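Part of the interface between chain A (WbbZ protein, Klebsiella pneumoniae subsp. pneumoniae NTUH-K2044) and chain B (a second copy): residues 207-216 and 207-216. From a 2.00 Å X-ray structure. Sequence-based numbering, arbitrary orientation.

Chain A 207-216: RNSTRCMINF
Chain B, residues 207-216: RNSTRCMINF

Both stretches are helical throughout, and each helix runs on beyond both ends. An exact two-fold axis relates them, so contacts between unlike positions occur twice. The helices run nearly antiparallel, with 158° between their directions and axes 8.3 Å apart at closest approach. Asn A208 and Asn B208 mark the register, with CA atoms 5.6 Å apart. The two stretches bury 367 Å² between them.

Arg B207 makes no contact with the chain A stretch. Its CA-to-CB bond points sideways and its m, t, t chain leads away.

Asn B208 is one of two matching knobs. It points toward chain A, chi1 m and chi2 -39°, and sits among Asn A208, Arg A211, Cys A212 and Asn A215. Its ND2 lies 3.5 Å from CB of Arg A211. The OD1 atoms of Asn B208 and Asn A208 are 3.9 Å apart. Asn fits this hole, and its OD1 accepts a bond from its own helix.

Ser B209, chi1 t, points away overall. SG of Cys A212 lies 3.3 Å from N of Ser B209 and 4.0 Å from its CB.

Thr B210, chi1 m, points away and takes no part.

Arg B211 points toward chain A, then extends m, t, t with chi4 97°. Its NH1 donates a hydrogen bond to OD1 of Asn B208, at 2.8 Å, which braces the knob. N of Arg B211 bonds to O of Arg B207 at 2.9 Å.

Cys B212, chi1 m, points sideways. Its compact SG lies 3.6 Å from C of Asn A208 and 4.3 Å from SG of Cys A212, an apolar contact and not a disulfide.

Selenomethionine Met B213 (m, t, p) and Ile B214 (m, t) are buried but out of reach.

Asn B215, chi1 m and chi2 -21°, points toward chain A and helps wall the hole for Asn A208.

Phe B216, chi1 t and chi2 83°, is out of reach.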

# COMPACT_ATOMS: atom_id res chain seq x y z
N ARG A 207 -8.04 3.69 2.95
CA ARG A 207 -8.86 2.83 2.09
C ARG A 207 -8.03 2.18 0.99
O ARG A 207 -8.25 1.02 0.64
CB ARG A 207 -10.03 3.63 1.51
CG ARG A 207 -11.14 3.90 2.53
CD ARG A 207 -12.47 4.15 1.84
NE ARG A 207 -13.56 4.41 2.77
CZ ARG A 207 -13.96 5.63 3.12
NH1 ARG A 207 -13.35 6.70 2.61
NH2 ARG A 207 -14.97 5.79 3.96
N ASN A 208 -7.07 2.91 0.43
CA ASN A 208 -6.28 2.33 -0.66
C ASN A 208 -5.27 1.31 -0.14
O ASN A 208 -5.03 0.29 -0.80
CB ASN A 208 -5.60 3.45 -1.45
CG ASN A 208 -6.57 4.18 -2.34
OD1 ASN A 208 -7.47 3.58 -2.93
ND2 ASN A 208 -6.42 5.49 -2.43
N SER A 209 -4.69 1.55 1.04
CA SER A 209 -3.89 0.50 1.67
C SER A 209 -4.72 -0.75 1.93
O SER A 209 -4.24 -1.88 1.76
CB SER A 209 -3.28 1.00 2.98
OG SER A 209 -2.68 -0.07 3.69
N THR A 210 -5.98 -0.57 2.33
CA THR A 210 -6.85 -1.72 2.57
C THR A 210 -7.20 -2.42 1.26
O THR A 210 -7.31 -3.65 1.22
CB THR A 210 -8.11 -1.27 3.32
OG1 THR A 210 -7.73 -0.63 4.55
CG2 THR A 210 -8.99 -2.45 3.64
N ARG A 211 -7.37 -1.66 0.18
CA ARG A 211 -7.55 -2.27 -1.13
C ARG A 211 -6.36 -3.15 -1.49
O ARG A 211 -6.54 -4.27 -1.99
CB ARG A 211 -7.77 -1.19 -2.19
CG ARG A 211 -9.15 -0.56 -2.12
CD ARG A 211 -9.43 0.40 -3.28
NE ARG A 211 -10.78 0.95 -3.17
CZ ARG A 211 -11.07 2.13 -2.64
NH1 ARG A 211 -10.10 2.92 -2.20
NH2 ARG A 211 -12.33 2.54 -2.58
N CYS A 212 -5.14 -2.67 -1.24
CA CYS A 212 -3.95 -3.45 -1.52
C CYS A 212 -4.00 -4.81 -0.82
O CYS A 212 -3.81 -5.85 -1.46
CB CYS A 212 -2.70 -2.69 -1.08
SG CYS A 212 -2.26 -1.30 -2.15
N MSE A 213 -4.25 -4.82 0.48
CA MSE A 213 -4.29 -6.07 1.23
C MSE A 213 -5.37 -6.99 0.68
O MSE A 213 -5.15 -8.19 0.52
CB MSE A 213 -4.54 -5.80 2.72
CG MSE A 213 -3.46 -4.96 3.41
SE MSE A 213 -3.97 -4.71 5.30
CE MSE A 213 -3.46 -6.47 5.97
N ILE A 214 -6.53 -6.41 0.40
CA ILE A 214 -7.64 -7.18 -0.15
C ILE A 214 -7.30 -7.70 -1.54
O ILE A 214 -7.55 -8.87 -1.85
CB ILE A 214 -8.93 -6.34 -0.16
CG1 ILE A 214 -9.45 -6.16 1.27
CG2 ILE A 214 -9.99 -6.97 -1.06
CD1 ILE A 214 -10.72 -5.35 1.36
N ASN A 215 -6.72 -6.85 -2.40
CA ASN A 215 -6.30 -7.30 -3.73
C ASN A 215 -5.38 -8.51 -3.63
O ASN A 215 -5.52 -9.47 -4.40
CB ASN A 215 -5.58 -6.19 -4.48
CG ASN A 215 -6.49 -5.05 -4.87
OD1 ASN A 215 -7.71 -5.20 -4.95
ND2 ASN A 215 -5.90 -3.90 -5.13
N PHE A 216 -4.44 -8.48 -2.69
CA PHE A 216 -3.52 -9.59 -2.52
C PHE A 216 -4.27 -10.87 -2.16
O PHE A 216 -4.05 -11.93 -2.76
CB PHE A 216 -2.48 -9.25 -1.44
CG PHE A 216 -1.56 -10.39 -1.10
CD1 PHE A 216 -0.44 -10.64 -1.88
CD2 PHE A 216 -1.82 -11.21 -0.01
CE1 PHE A 216 0.41 -11.68 -1.58
CE2 PHE A 216 -0.97 -12.26 0.29
CZ PHE A 216 0.15 -12.50 -0.49
N ARG B 207 -2.03 -0.45 -9.09
CA ARG B 207 -2.65 0.87 -9.12
C ARG B 207 -2.99 1.36 -7.71
O ARG B 207 -2.84 2.55 -7.41
CB ARG B 207 -3.90 0.85 -10.00
CG ARG B 207 -3.56 0.83 -11.50
CD ARG B 207 -4.72 1.38 -12.32
NE ARG B 207 -4.45 1.38 -13.76
CZ ARG B 207 -4.84 0.41 -14.59
NH1 ARG B 207 -5.50 -0.63 -14.11
NH2 ARG B 207 -4.57 0.49 -15.88
N ASN B 208 -3.43 0.46 -6.83
CA ASN B 208 -3.79 0.90 -5.49
C ASN B 208 -2.56 1.20 -4.64
O ASN B 208 -2.57 2.15 -3.84
CB ASN B 208 -4.69 -0.14 -4.83
CG ASN B 208 -6.09 -0.11 -5.39
OD1 ASN B 208 -6.64 0.96 -5.68
ND2 ASN B 208 -6.69 -1.28 -5.56
N SER B 209 -1.48 0.44 -4.81
CA SER B 209 -0.22 0.82 -4.18
C SER B 209 0.24 2.19 -4.66
O SER B 209 0.77 2.99 -3.88
CB SER B 209 0.86 -0.22 -4.46
OG SER B 209 2.13 0.24 -4.03
N THR B 210 0.05 2.48 -5.95
CA THR B 210 0.44 3.78 -6.48
C THR B 210 -0.46 4.88 -5.93
O THR B 210 0.01 6.00 -5.68
CB THR B 210 0.42 3.74 -8.01
OG1 THR B 210 1.29 2.70 -8.47
CG2 THR B 210 0.88 5.06 -8.59
N ARG B 211 -1.74 4.59 -5.75
CA ARG B 211 -2.63 5.55 -5.08
C ARG B 211 -2.12 5.88 -3.69
O ARG B 211 -2.11 7.05 -3.29
CB ARG B 211 -4.05 5.00 -5.03
CG ARG B 211 -4.76 5.03 -6.37
CD ARG B 211 -6.23 4.64 -6.28
NE ARG B 211 -6.86 4.73 -7.60
CZ ARG B 211 -7.05 3.69 -8.41
NH1 ARG B 211 -6.68 2.47 -8.04
NH2 ARG B 211 -7.62 3.88 -9.60
N CYS B 212 -1.69 4.86 -2.93
CA CYS B 212 -1.15 5.09 -1.59
C CYS B 212 -0.00 6.10 -1.62
O CYS B 212 -0.01 7.08 -0.87
CB CYS B 212 -0.68 3.77 -0.98
SG CYS B 212 -2.01 2.68 -0.46
N MSE B 213 0.99 5.86 -2.47
CA MSE B 213 2.14 6.76 -2.54
C MSE B 213 1.70 8.16 -2.92
O MSE B 213 2.17 9.15 -2.34
CB MSE B 213 3.17 6.24 -3.56
CG MSE B 213 3.75 4.87 -3.23
SE MSE B 213 5.03 4.37 -4.66
CE MSE B 213 6.52 5.48 -4.10
N ILE B 214 0.80 8.25 -3.90
CA ILE B 214 0.29 9.55 -4.33
C ILE B 214 -0.51 10.21 -3.22
O ILE B 214 -0.35 11.41 -2.96
CB ILE B 214 -0.54 9.38 -5.62
CG1 ILE B 214 0.38 9.08 -6.81
CG2 ILE B 214 -1.38 10.63 -5.88
CD1 ILE B 214 -0.35 8.91 -8.12
N ASN B 215 -1.39 9.46 -2.55
CA ASN B 215 -2.14 10.02 -1.42
C ASN B 215 -1.20 10.63 -0.39
O ASN B 215 -1.47 11.72 0.13
CB ASN B 215 -2.99 8.94 -0.74
CG ASN B 215 -4.14 8.47 -1.61
OD1 ASN B 215 -4.57 9.15 -2.54
ND2 ASN B 215 -4.64 7.29 -1.30
N PHE B 216 -0.10 9.94 -0.08
CA PHE B 216 0.85 10.45 0.89
C PHE B 216 1.44 11.78 0.43
O PHE B 216 1.48 12.75 1.19
CB PHE B 216 1.96 9.42 1.12
CG PHE B 216 3.06 9.91 2.02
CD1 PHE B 216 2.93 9.84 3.40
CD2 PHE B 216 4.23 10.44 1.48
CE1 PHE B 216 3.93 10.29 4.23
CE2 PHE B 216 5.24 10.89 2.31
CZ PHE B 216 5.09 10.81 3.69